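Local coordinates for Lin2722 protein (Listeria innocua, PDB 3DS8) that is of unknown function but belongs to an alpha/beta hydrolase family and is probably a hydrolase, its substrate unidentified, at residues A[131-136]-A[189-194]; A[175-180]-A[233-238]; A[206-211]-A[242-247]; A[213-218]-A[228-233]. One frame throughout, in Å; residues are numbered along the deposited sequence.

Interaction 1: residues A[131-136]-A[189-194]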
loop_
_atom_site.group_PDB
_atom_site.type_symbol
_atom_site.label_atom_id
_atom_site.label_comp_id
_atom_site.label_asym_id
_atom_site.label_seq_id
_atom_site.Cartn_x
_atom_site.Cartn_y
_atom_site.Cartn_z
ATOM N N GLY A 131 0.486 8.105 0.242
ATOM C CA GLY A 131 -0.346 9.136 -0.396
ATOM C C GLY A 131 -1.595 8.589 -1.081
ATOM O O GLY A 131 -1.986 9.063 -2.150
ATOM N N SER A 132 -2.249 7.608 -0.464
ATOM C CA SER A 132 -3.363 6.922 -1.108
ATOM C C SER A 132 -4.639 7.679 -0.779
ATOM O O SER A 132 -4.895 7.916 0.402
ATOM C CB SER A 132 -3.489 5.467 -0.649
ATOM O OG SER A 132 -2.343 4.676 -1.034
ATOM N N PRO A 133 -5.434 8.032 -1.797
ATOM C CA PRO A 133 -6.623 8.837 -1.490
ATOM C C PRO A 133 -7.820 7.972 -1.067
ATOM O O PRO A 133 -8.778 7.743 -1.829
ATOM C CB PRO A 133 -6.842 9.584 -2.799
ATOM C CG PRO A 133 -6.349 8.636 -3.844
ATOM C CD PRO A 133 -5.237 7.892 -3.257
ATOM N N PHE A 134 -7.779 7.499 0.174
ATOM C CA PHE A 134 -8.860 6.695 0.733
ATOM C C PHE A 134 -10.242 7.331 0.648
ATOM O O PHE A 134 -11.214 6.637 0.421
ATOM C CB PHE A 134 -8.547 6.252 2.168
ATOM C CG PHE A 134 -7.320 5.387 2.261
ATOM C CD1 PHE A 134 -7.400 4.035 1.956
ATOM C CD2 PHE A 134 -6.127 5.915 2.715
ATOM C CE1 PHE A 134 -6.288 3.249 1.995
ATOM C CE2 PHE A 134 -4.996 5.142 2.718
ATOM C CZ PHE A 134 -5.116 3.766 2.414
ATOM N N ASN A 135 -10.311 8.653 0.787
ATOM C CA ASN A 135 -11.540 9.394 0.589
ATOM C C ASN A 135 -11.441 10.375 -0.604
ATOM O O ASN A 135 -11.985 11.470 -0.568
ATOM C CB ASN A 135 -11.879 10.153 1.867
ATOM C CG ASN A 135 -13.328 10.639 1.889
ATOM O OD1 ASN A 135 -14.239 9.904 1.478
ATOM N ND2 ASN A 135 -13.553 11.846 2.418
ATOM N N ASP A 136 -10.787 9.926 -1.673
ATOM C CA ASP A 136 -10.675 10.649 -2.926
ATOM C C ASP A 136 -10.033 12.050 -2.763
ATOM O O ASP A 136 -9.202 12.253 -1.846
ATOM C CB ASP A 136 -12.022 10.637 -3.697
ATOM C CG ASP A 136 -12.525 9.205 -3.999
ATOM O OD1 ASP A 136 -11.707 8.299 -4.180
ATOM O OD2 ASP A 136 -13.738 9.038 -4.146
ATOM N N GLY A 189 -0.630 18.106 -2.772
ATOM C CA GLY A 189 -0.636 18.729 -4.056
ATOM C C GLY A 189 -1.758 18.134 -4.913
ATOM O O GLY A 189 -2.270 18.781 -5.835
ATOM N N ILE A 190 -2.142 16.893 -4.603
ATOM C CA ILE A 190 -3.175 16.165 -5.342
ATOM C C ILE A 190 -4.238 15.620 -4.381
ATOM O O ILE A 190 -5.452 15.814 -4.603
ATOM C CB ILE A 190 -2.581 15.013 -6.152
ATOM C CG1 ILE A 190 -1.695 15.568 -7.289
ATOM C CG2 ILE A 190 -3.702 14.132 -6.792
ATOM C CD1 ILE A 190 -2.500 16.179 -8.427
ATOM N N VAL A 191 -3.761 14.999 -3.315
ATOM C CA VAL A 191 -4.600 14.349 -2.305
ATOM C C VAL A 191 -4.616 15.163 -0.991
ATOM O O VAL A 191 -3.559 15.406 -0.398
ATOM C CB VAL A 191 -4.077 12.908 -2.015
ATOM C CG1 VAL A 191 -4.950 12.160 -0.903
ATOM C CG2 VAL A 191 -3.970 12.054 -3.319
ATOM N N PRO A 192 -5.817 15.470 -0.470
ATOM C CA PRO A 192 -5.889 16.056 0.873
ATOM C C PRO A 192 -5.241 15.111 1.875
ATOM O O PRO A 192 -5.443 13.893 1.852
ATOM C CB PRO A 192 -7.402 16.232 1.112
ATOM C CG PRO A 192 -7.993 16.243 -0.258
ATOM C CD PRO A 192 -7.145 15.324 -1.068
ATOM N N THR A 193 -4.467 15.684 2.775
ATOM C CA THR A 193 -3.736 14.906 3.749
ATOM C C THR A 193 -4.650 13.989 4.525
ATOM O O THR A 193 -4.348 12.808 4.729
ATOM C CB THR A 193 -2.961 15.856 4.702
ATOM O OG1 THR A 193 -2.169 16.751 3.927
ATOM C CG2 THR A 193 -2.092 15.073 5.614
ATOM N N ILE A 194 -5.832 14.502 4.873
ATOM C CA ILE A 194 -6.784 13.701 5.605
ATOM C C ILE A 194 -7.292 12.465 4.824
ATOM O O ILE A 194 -7.532 11.420 5.401
ATOM C CB ILE A 194 -7.938 14.574 6.098
ATOM C CG1 ILE A 194 -7.414 15.382 7.320
ATOM C CG2 ILE A 194 -9.209 13.743 6.443
ATOM C CD1 ILE A 194 -8.159 16.559 7.606
#
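Val191 presses both of its methyl groups against the ring of Pro133, and these two residues bury the most surface in the contact between 131-136 and 189-194. Val191 CG1 lies 3.7 Å from Pro133 CB, and Val191 CG2 is 3.8 Å from the same ring carbon, the two side chains crossing at about a right angle. CG1 stands anti to the backbone N (chi1 179°); CG2, beside that N, also comes within 3.8 Å of Gly131 O. The proline is offered to the valine by a doubly bent backbone: an inverse gamma turn centred on Pro133 brings Phe134 N to Ser132 O at 2.9 Å, and a type I turn then runs from Pro133 to Asp136. In the alpha/beta hydrolase fold, loops that follow strands of the central sheet carry the active-site residues, and both segments are of this kind. Asp188 accepts from the backbone N of Val191, whose side chain touches His222; Ser102, His222 and Asp188 are probably the catalytic triad. Ser132 turns its CB away from the valine, and its OG is hydrogen-bonded to Ser102 O. Asp136 contributes through its backbone, since its CB points away from 189-194. Its O approaches Pro192 CD at 3.8 Å and is also hydrogen-bonded to Ser195 OG, while Pro133 rests on Leu106 of helix 103-114.

Interaction 2: residues A[175-180]-A[233-238]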
loop_
_atom_site.group_PDB
_atom_site.type_symbol
_atom_site.label_atom_id
_atom_site.label_comp_id
_atom_site.label_asym_id
_atom_site.label_seq_id
_atom_site.Cartn_x
_atom_site.Cartn_y
_atom_site.Cartn_z
ATOM N N LEU A 175 0.528 0.722 7.497
ATOM C CA LEU A 175 1.234 1.984 7.647
ATOM C C LEU A 175 0.710 2.923 6.581
ATOM O O LEU A 175 0.755 2.614 5.361
ATOM C CB LEU A 175 2.760 1.809 7.449
ATOM C CG LEU A 175 3.580 3.089 7.312
ATOM C CD1 LEU A 175 3.473 3.927 8.578
ATOM C CD2 LEU A 175 5.084 2.696 6.965
ATOM N N ALA A 176 0.152 4.061 7.017
ATOM C CA ALA A 176 -0.340 5.084 6.117
ATOM C C ALA A 176 0.603 6.280 6.168
ATOM O O ALA A 176 0.772 6.954 7.206
ATOM C CB ALA A 176 -1.776 5.542 6.495
ATOM N N ILE A 177 1.247 6.518 5.035
ATOM C CA ILE A 177 2.118 7.646 4.827
ATOM C C ILE A 177 1.427 8.740 4.064
ATOM O O ILE A 177 0.790 8.483 3.000
ATOM C CB ILE A 177 3.390 7.190 4.082
ATOM C CG1 ILE A 177 4.262 6.317 5.001
ATOM C CG2 ILE A 177 4.177 8.410 3.540
ATOM C CD1 ILE A 177 5.456 5.677 4.290
ATOM N N ALA A 178 1.448 9.949 4.614
ATOM C CA ALA A 178 0.753 11.067 4.014
ATOM C C ALA A 178 1.667 12.265 3.892
ATOM O O ALA A 178 2.526 12.488 4.751
ATOM C CB ALA A 178 -0.468 11.463 4.828
ATOM N N GLY A 179 1.492 13.026 2.820
ATOM C CA GLY A 179 2.184 14.322 2.673
ATOM C C GLY A 179 1.285 15.524 2.930
ATOM O O GLY A 179 0.061 15.504 2.699
ATOM N N GLU A 180 1.901 16.593 3.412
ATOM C CA GLU A 180 1.256 17.845 3.627
ATOM C C GLU A 180 2.288 18.911 3.143
ATOM O O GLU A 180 3.441 18.970 3.645
ATOM C CB GLU A 180 0.917 17.972 5.116
ATOM C CG GLU A 180 0.290 19.201 5.461
ATOM C CD GLU A 180 -0.165 19.264 6.913
ATOM O OE1 GLU A 180 0.649 19.029 7.843
ATOM O OE2 GLU A 180 -1.329 19.634 7.097
ATOM N N GLU A 233 12.741 5.226 4.398
ATOM C CA GLU A 233 13.183 4.864 5.764
ATOM C C GLU A 233 12.022 4.275 6.576
ATOM O O GLU A 233 12.183 3.242 7.241
ATOM C CB GLU A 233 13.765 6.073 6.483
ATOM C CG GLU A 233 15.017 6.608 5.847
ATOM C CD GLU A 233 15.203 8.137 6.052
ATOM O OE1 GLU A 233 14.684 8.702 7.050
ATOM O OE2 GLU A 233 15.877 8.753 5.204
ATOM N N LYS A 234 10.856 4.917 6.510
ATOM C CA LYS A 234 9.720 4.448 7.323
ATOM C C LYS A 234 9.219 3.079 6.825
ATOM O O LYS A 234 8.858 2.209 7.622
ATOM C CB LYS A 234 8.630 5.507 7.357
ATOM C CG LYS A 234 7.606 5.281 8.461
ATOM C CD LYS A 234 8.098 5.642 9.829
ATOM C CE LYS A 234 7.052 5.309 10.902
ATOM N NZ LYS A 234 7.527 5.541 12.309
ATOM N N THR A 235 9.211 2.914 5.498
ATOM C CA THR A 235 8.802 1.697 4.867
ATOM C C THR A 235 9.762 0.559 5.234
ATOM O O THR A 235 9.341 -0.535 5.607
ATOM C CB THR A 235 8.639 1.888 3.320
ATOM O OG1 THR A 235 7.579 2.825 3.076
ATOM C CG2 THR A 235 8.259 0.595 2.651
ATOM N N TYR A 236 11.068 0.797 5.098
ATOM C CA TYR A 236 12.034 -0.193 5.556
ATOM C C TYR A 236 11.776 -0.583 6.992
ATOM O O TYR A 236 11.717 -1.779 7.311
ATOM C CB TYR A 236 13.464 0.327 5.410
ATOM C CG TYR A 236 14.462 -0.553 6.108
ATOM C CD1 TYR A 236 14.893 -1.794 5.525
ATOM C CD2 TYR A 236 14.958 -0.200 7.353
ATOM C CE1 TYR A 236 15.776 -2.582 6.149
ATOM C CE2 TYR A 236 15.836 -1.018 8.015
ATOM C CZ TYR A 236 16.244 -2.207 7.412
ATOM O OH TYR A 236 17.166 -2.989 8.056
ATOM N N TRP A 237 11.652 0.421 7.869
ATOM C CA TRP A 237 11.394 0.165 9.288
ATOM C C TRP A 237 10.177 -0.717 9.473
ATOM O O TRP A 237 10.223 -1.666 10.232
ATOM C CB TRP A 237 11.209 1.480 10.058
ATOM C CG TRP A 237 10.698 1.269 11.441
ATOM C CD1 TRP A 237 11.411 0.915 12.508
ATOM C CD2 TRP A 237 9.359 1.409 11.873
ATOM N NE1 TRP A 237 10.599 0.787 13.608
ATOM C CE2 TRP A 237 9.332 1.092 13.246
ATOM C CE3 TRP A 237 8.171 1.772 11.244
ATOM C CZ2 TRP A 237 8.177 1.113 13.981
ATOM C CZ3 TRP A 237 7.030 1.795 11.993
ATOM C CH2 TRP A 237 7.057 1.486 13.353
ATOM N N PHE A 238 9.074 -0.387 8.781
ATOM C CA PHE A 238 7.847 -1.145 8.963
ATOM C C PHE A 238 7.990 -2.577 8.450
ATOM O O PHE A 238 7.535 -3.539 9.077
ATOM C CB PHE A 238 6.733 -0.429 8.231
ATOM C CG PHE A 238 5.364 -0.899 8.581
ATOM C CD1 PHE A 238 4.852 -0.678 9.858
ATOM C CD2 PHE A 238 4.566 -1.529 7.631
ATOM C CE1 PHE A 238 3.520 -1.031 10.154
ATOM C CE2 PHE A 238 3.269 -1.887 7.914
ATOM C CZ PHE A 238 2.745 -1.636 9.168
#
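Leu175 and Phe238 pass alongside each other, heading opposite ways, where helix 229-240 packs on strand 173-180, one of the helix-on-sheet layers of the alpha/beta hydrolase fold. The short segments run almost antiparallel, at 176°, with their axes 10.2 Å apart, a gap filled by side chains from both. The phenyl ring turns one face to Leu175: Leu175 CB sits over the middle of that face, 3.6 Å from the centroid of the Phe238 ring and only 6° off its normal, a CH-pi contact. Leu175 CG is anti to the backbone N (chi1 169°). Beyond it the CD2 methyl meets the root of the aromatic side chain, with Leu175 CD2 3.8 Å from Phe238 CB, and also touches the Lys234 side chain at CG. The end of the lysine leads away from the strand, and its NZ lies above one face of the Trp237 ring, offset toward the rim. Val128 of strand 123-130 packs against both Leu175 and Phe238, and Lys126 makes a cation-pi contact with the phenylalanine. Two residues further along the strand, Ile177 crosses Thr235 at about a right angle; Ile177 CD1 stops 3.8 Å from Thr235 OG1, a hydroxyl that is itself hydrogen-bonded to Ser231 O.

Interaction 3: residues A[206-211]-A[242-247]. With SO4 (sulfate ion), chain F.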
loop_
_atom_site.group_PDB
_atom_site.type_symbol
_atom_site.label_atom_id
_atom_site.label_comp_id
_atom_site.label_asym_id
_atom_site.label_seq_id
_atom_site.Cartn_x
_atom_site.Cartn_y
_atom_site.Cartn_z
ATOM N N SER A 206 -9.470 -3.400 13.661
ATOM C CA SER A 206 -9.662 -4.436 12.634
ATOM C C SER A 206 -8.289 -5.081 12.363
ATOM O O SER A 206 -8.096 -6.282 12.459
ATOM C CB SER A 206 -10.227 -3.787 11.358
ATOM O OG SER A 206 -11.382 -2.991 11.656
ATOM N N ALA A 207 -7.349 -4.245 11.978
ATOM C CA ALA A 207 -5.962 -4.650 11.776
ATOM C C ALA A 207 -5.270 -4.806 13.114
ATOM O O ALA A 207 -5.673 -4.165 14.112
ATOM C CB ALA A 207 -5.270 -3.592 10.966
ATOM N N LYS A 208 -4.216 -5.620 13.147
ATOM C CA LYS A 208 -3.384 -5.744 14.329
ATOM C C LYS A 208 -2.643 -4.427 14.619
ATOM O O LYS A 208 -2.565 -3.995 15.767
ATOM C CB LYS A 208 -2.387 -6.884 14.185
ATOM C CG LYS A 208 -1.545 -7.065 15.404
ATOM C CD LYS A 208 -0.765 -8.302 15.346
ATOM C CE LYS A 208 0.359 -8.214 14.350
ATOM N NZ LYS A 208 1.207 -9.460 14.379
ATOM N N ALA A 209 -2.133 -3.786 13.581
ATOM C CA ALA A 209 -1.372 -2.569 13.740
ATOM C C ALA A 209 -1.836 -1.549 12.726
ATOM O O ALA A 209 -2.159 -1.873 11.582
ATOM C CB ALA A 209 0.120 -2.828 13.567
ATOM N N TYR A 210 -1.884 -0.303 13.157
ATOM C CA TYR A 210 -2.165 0.801 12.273
ATOM C C TYR A 210 -1.314 1.962 12.718
ATOM O O TYR A 210 -1.443 2.400 13.840
ATOM C CB TYR A 210 -3.638 1.224 12.331
ATOM C CG TYR A 210 -3.891 2.465 11.527
ATOM C CD1 TYR A 210 -3.781 2.452 10.136
ATOM C CD2 TYR A 210 -4.191 3.698 12.156
ATOM C CE1 TYR A 210 -3.947 3.634 9.388
ATOM C CE2 TYR A 210 -4.422 4.858 11.402
ATOM C CZ TYR A 210 -4.278 4.808 10.003
ATOM O OH TYR A 210 -4.497 5.960 9.261
ATOM N N ILE A 211 -0.433 2.420 11.839
ATOM C CA ILE A 211 0.511 3.502 12.116
ATOM C C ILE A 211 0.406 4.573 11.043
ATOM O O ILE A 211 0.324 4.246 9.858
ATOM C CB ILE A 211 1.957 2.943 12.153
ATOM C CG1 ILE A 211 2.074 1.811 13.200
ATOM C CG2 ILE A 211 2.964 4.081 12.379
ATOM C CD1 ILE A 211 3.529 1.329 13.463
ATOM N N PHE A 242 9.816 -3.335 12.464
ATOM C CA PHE A 242 8.591 -3.320 13.242
ATOM C C PHE A 242 8.037 -4.734 13.412
ATOM O O PHE A 242 7.778 -5.438 12.432
ATOM C CB PHE A 242 7.539 -2.423 12.598
ATOM C CG PHE A 242 6.213 -2.442 13.336
ATOM C CD1 PHE A 242 6.110 -1.892 14.576
ATOM C CD2 PHE A 242 5.091 -3.046 12.771
ATOM C CE1 PHE A 242 4.900 -1.913 15.286
ATOM C CE2 PHE A 242 3.871 -3.083 13.475
ATOM C CZ PHE A 242 3.783 -2.503 14.720
ATOM N N LYS A 243 7.810 -5.116 14.664
ATOM C CA LYS A 243 7.229 -6.420 14.943
ATOM C C LYS A 243 6.321 -6.239 16.152
ATOM O O LYS A 243 6.671 -5.523 17.080
ATOM C CB LYS A 243 8.338 -7.430 15.258
ATOM C CG LYS A 243 9.293 -7.802 14.082
ATOM C CD LYS A 243 8.777 -9.031 13.246
ATOM C CE LYS A 243 9.520 -9.248 11.866
ATOM N NZ LYS A 243 8.806 -10.235 10.899
ATOM N N THR A 244 5.153 -6.866 16.138
ATOM C CA THR A 244 4.260 -6.794 17.303
ATOM C C THR A 244 3.385 -8.036 17.335
ATOM O O THR A 244 3.025 -8.587 16.300
ATOM C CB THR A 244 3.360 -5.477 17.296
ATOM O OG1 THR A 244 2.696 -5.329 18.579
ATOM C CG2 THR A 244 2.327 -5.523 16.166
ATOM N N ASP A 245 3.104 -8.504 18.537
ATOM C CA ASP A 245 2.014 -9.457 18.728
ATOM C C ASP A 245 0.782 -8.772 19.319
ATOM O O ASP A 245 -0.351 -9.269 19.137
ATOM C CB ASP A 245 2.490 -10.590 19.611
ATOM C CG ASP A 245 3.567 -11.413 18.939
ATOM O OD1 ASP A 245 3.432 -11.671 17.713
ATOM O OD2 ASP A 245 4.530 -11.798 19.643
ATOM N N GLU A 246 0.994 -7.651 20.012
ATOM C CA GLU A 246 -0.117 -6.868 20.561
ATOM C C GLU A 246 -0.608 -5.867 19.539
ATOM O O GLU A 246 0.111 -5.468 18.629
ATOM C CB GLU A 246 0.280 -6.137 21.861
ATOM C CG GLU A 246 1.307 -5.022 21.682
ATOM C CD GLU A 246 1.871 -4.450 22.994
ATOM O OE1 GLU A 246 1.260 -4.642 24.070
ATOM O OE2 GLU A 246 2.942 -3.766 22.911
ATOM N N THR A 247 -1.838 -5.435 19.721
ATOM C CA THR A 247 -2.399 -4.399 18.895
ATOM C C THR A 247 -1.611 -3.098 19.101
ATOM O O THR A 247 -1.205 -2.772 20.232
ATOM C CB THR A 247 -3.878 -4.195 19.259
ATOM O OG1 THR A 247 -4.608 -5.369 18.882
ATOM C CG2 THR A 247 -4.446 -3.004 18.578
HETATM S S SO4 F . 5.032 -8.982 12.323
HETATM O O1 SO4 F . 5.274 -10.329 12.870
HETATM O O2 SO4 F . 4.595 -8.149 13.485
HETATM O O3 SO4 F . 6.250 -8.443 11.673
HETATM O O4 SO4 F . 4.057 -9.048 11.203
HETATM O O HOH W 1 -6.317 -5.658 16.642
#
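Phe242 offers one ring face to Ile211 and part of its edge to Ala209. Ile211 CD1 reaches over that face, 4.1 Å from the Phe242 centroid and 17° off the normal, while Ala209 CB lies near the ring plane, 3.8 Å from Phe242 CE2. The rings of Trp237 and Phe238 also meet Phe242, the latter nearly parallel to it. Beyond this apolar patch the contact turns polar. The Lys208 chain is bent at chi3 (72°), which swings CE toward Thr244; Lys208 NZ then donates to Thr244 O at 2.8 Å, with a C=O...N angle of 156°. Asp245 stands nearby without forming a salt bridge, though its charge may favour the ammonium. At the far end Thr247 CA makes a 3.2 Å CA-H...O contact with Lys208 O, and a water links Ala207 O to Thr247 OG1. A sulfate, probably from the crystallisation liquor, accepts from Thr244 N at 3.0 Å (Thr244 N to sulfate O2) and from Lys126, with a weak bond from Lys243. Segment 242-247 leads from helix 229-240 into the sheet's end strand 248-250, held beside the start of strand 209-216: the helix-to-strand connection of a beta-alpha-beta crossover.

Interaction 4: residues A[213-218]-A[228-233]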
loop_
_atom_site.group_PDB
_atom_site.type_symbol
_atom_site.label_atom_id
_atom_site.label_comp_id
_atom_site.label_asym_id
_atom_site.label_seq_id
_atom_site.Cartn_x
_atom_site.Cartn_y
_atom_site.Cartn_z
ATOM N N ASP A 213 2.129 8.250 9.423
ATOM C CA ASP A 213 3.359 9.075 9.372
ATOM C C ASP A 213 3.070 10.202 8.398
ATOM O O ASP A 213 2.708 9.944 7.252
ATOM C CB ASP A 213 4.538 8.244 8.811
ATOM C CG ASP A 213 5.712 9.121 8.143
ATOM O OD1 ASP A 213 6.522 9.540 8.955
ATOM O OD2 ASP A 213 5.833 9.374 6.832
ATOM N N ILE A 214 3.112 11.433 8.874
ATOM C CA ILE A 214 2.906 12.607 8.007
ATOM C C ILE A 214 4.243 13.264 7.718
ATOM O O ILE A 214 5.026 13.518 8.647
ATOM C CB ILE A 214 2.004 13.648 8.668
ATOM C CG1 ILE A 214 0.635 13.050 8.999
ATOM C CG2 ILE A 214 1.859 14.907 7.745
ATOM C CD1 ILE A 214 -0.246 14.000 9.782
ATOM N N GLN A 215 4.543 13.505 6.454
ATOM C CA GLN A 215 5.688 14.265 6.076
ATOM C C GLN A 215 5.230 15.659 5.632
ATOM O O GLN A 215 4.291 15.798 4.861
ATOM C CB GLN A 215 6.477 13.615 4.928
ATOM C CG GLN A 215 7.140 12.315 5.282
ATOM C CD GLN A 215 7.517 11.543 4.038
ATOM O OE1 GLN A 215 8.163 12.096 3.111
ATOM N NE2 GLN A 215 7.134 10.267 4.003
ATOM N N VAL A 216 5.932 16.675 6.099
ATOM C CA VAL A 216 5.525 18.058 5.812
ATOM C C VAL A 216 6.584 18.780 4.996
ATOM O O VAL A 216 7.809 18.677 5.254
ATOM C CB VAL A 216 5.214 18.856 7.090
ATOM C CG1 VAL A 216 4.617 20.235 6.741
ATOM C CG2 VAL A 216 4.256 18.084 8.002
ATOM N N GLY A 217 6.120 19.562 4.046
ATOM C CA GLY A 217 6.996 20.403 3.264
ATOM C C GLY A 217 6.836 20.253 1.768
ATOM O O GLY A 217 6.190 19.341 1.264
ATOM N N GLU A 218 7.455 21.175 1.039
ATOM C CA GLU A 218 7.396 21.164 -0.395
ATOM C C GLU A 218 7.901 19.873 -0.985
ATOM O O GLU A 218 7.439 19.477 -2.051
ATOM C CB GLU A 218 8.128 22.369 -0.993
ATOM C CG GLU A 218 9.618 22.415 -0.793
ATOM C CD GLU A 218 10.246 23.651 -1.431
ATOM O OE1 GLU A 218 9.522 24.468 -2.055
ATOM O OE2 GLU A 218 11.480 23.805 -1.290
ATOM N N THR A 228 10.745 9.766 -1.256
ATOM C CA THR A 228 11.365 10.632 -0.275
ATOM C C THR A 228 12.216 9.757 0.641
ATOM O O THR A 228 11.868 8.578 0.932
ATOM C CB THR A 228 10.394 11.459 0.559
ATOM O OG1 THR A 228 9.609 10.603 1.371
ATOM C CG2 THR A 228 9.491 12.352 -0.311
ATOM N N PRO A 229 13.330 10.303 1.103
ATOM C CA PRO A 229 14.071 9.550 2.084
ATOM C C PRO A 229 13.220 9.090 3.257
ATOM O O PRO A 229 13.372 7.955 3.715
ATOM C CB PRO A 229 15.119 10.560 2.559
ATOM C CG PRO A 229 15.423 11.376 1.344
ATOM C CD PRO A 229 14.047 11.519 0.693
ATOM N N LYS A 230 12.374 9.967 3.787
ATOM C CA LYS A 230 11.573 9.558 4.934
ATOM C C LYS A 230 10.608 8.405 4.602
ATOM O O LYS A 230 10.365 7.539 5.460
ATOM C CB LYS A 230 10.762 10.723 5.478
ATOM C CG LYS A 230 9.870 10.355 6.646
ATOM C CD LYS A 230 10.685 9.771 7.878
ATOM C CE LYS A 230 9.813 9.702 9.163
ATOM N NZ LYS A 230 10.606 9.156 10.352
ATOM N N SER A 231 9.959 8.467 3.436
ATOM C CA SER A 231 9.086 7.388 2.993
ATOM C C SER A 231 9.819 6.064 2.947
ATOM O O SER A 231 9.349 5.045 3.455
ATOM C CB SER A 231 8.425 7.653 1.619
ATOM O OG SER A 231 7.386 8.588 1.789
ATOM N N ILE A 232 10.984 6.087 2.350
ATOM C CA ILE A 232 11.759 4.845 2.210
ATOM C C ILE A 232 12.263 4.330 3.567
ATOM O O ILE A 232 12.176 3.104 3.871
ATOM C CB ILE A 232 12.894 5.011 1.185
ATOM C CG1 ILE A 232 12.250 5.259 -0.193
ATOM C CG2 ILE A 232 13.755 3.729 1.178
ATOM C CD1 ILE A 232 13.225 5.740 -1.282
ATOM N N GLU A 233 12.741 5.226 4.398
ATOM C CA GLU A 233 13.183 4.864 5.764
ATOM C C GLU A 233 12.022 4.275 6.576
ATOM O O GLU A 233 12.183 3.242 7.241
ATOM C CB GLU A 233 13.765 6.073 6.483
ATOM C CG GLU A 233 15.017 6.608 5.847
ATOM C CD GLU A 233 15.203 8.137 6.052
ATOM O OE1 GLU A 233 14.684 8.702 7.050
ATOM O OE2 GLU A 233 15.877 8.753 5.204
#
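Gln215 points its amide at the first turn of helix 229-240, where every polar atom of that amide finds a partner. Its oxygen accepts from the threonine hydroxyl, Thr228 OG1 to Gln215 OE1 being 2.7 Å, with the donor tilted 19° from the carbonyl plane. Its nitrogen gives one hydrogen to Ser231 OG at 2.8 Å from Gln215 NE2, and the other to its strand neighbour, Asp213 OD2, at 3.2 Å from Gln215 NE2. Both acceptors lie close to the amide plane, so the three bonds together fix the rotation of the group and tell O from N. Thr228 is the N-cap of the helix: OG1, set between the backbone N and carbonyl carbon (chi1 65°), accepts from Ser231 N at 3.0 Å while donating to the glutamine. That Thr228-Gln215 bond joins strand 209-216 to the start of helix 229-240 within the beta-alpha-beta unit completed by strand 248-250. Ser231 OG is also hydrogen-bonded to Leu225 O. Lys230 lays its aliphatic part across Gln215, with Lys230 CG 3.6 Å from Gln215 CG, and Lys230 CE comes to 3.3 Å from Asp213 OD1. The ammonium itself stays beyond salt-bridge distance, Lys230 NZ being 4.3 Å from Asp213 OD1.

In the fold
Helix 229-240 is held to the sheet twice, by interaction 4 at its first turn and by interaction 2 further along, with centres about 7 Å apart on the neighbouring strands 209-216 and 173-180. Both are buried, yet their chemistry differs: hydrogen bonds around the helix start give way to aliphatic and aromatic packing. Interaction 3 continues from the helix into the edge of the sheet and is partly exposed, mixing a ring contact with a lysine bond and water; it meets interaction 2 through a probable Trp237 O to Phe242 N bond. Interaction 1, buried and apolar, joins loops near the probable active site and touches strand 173-180 through Gly131 and Thr193.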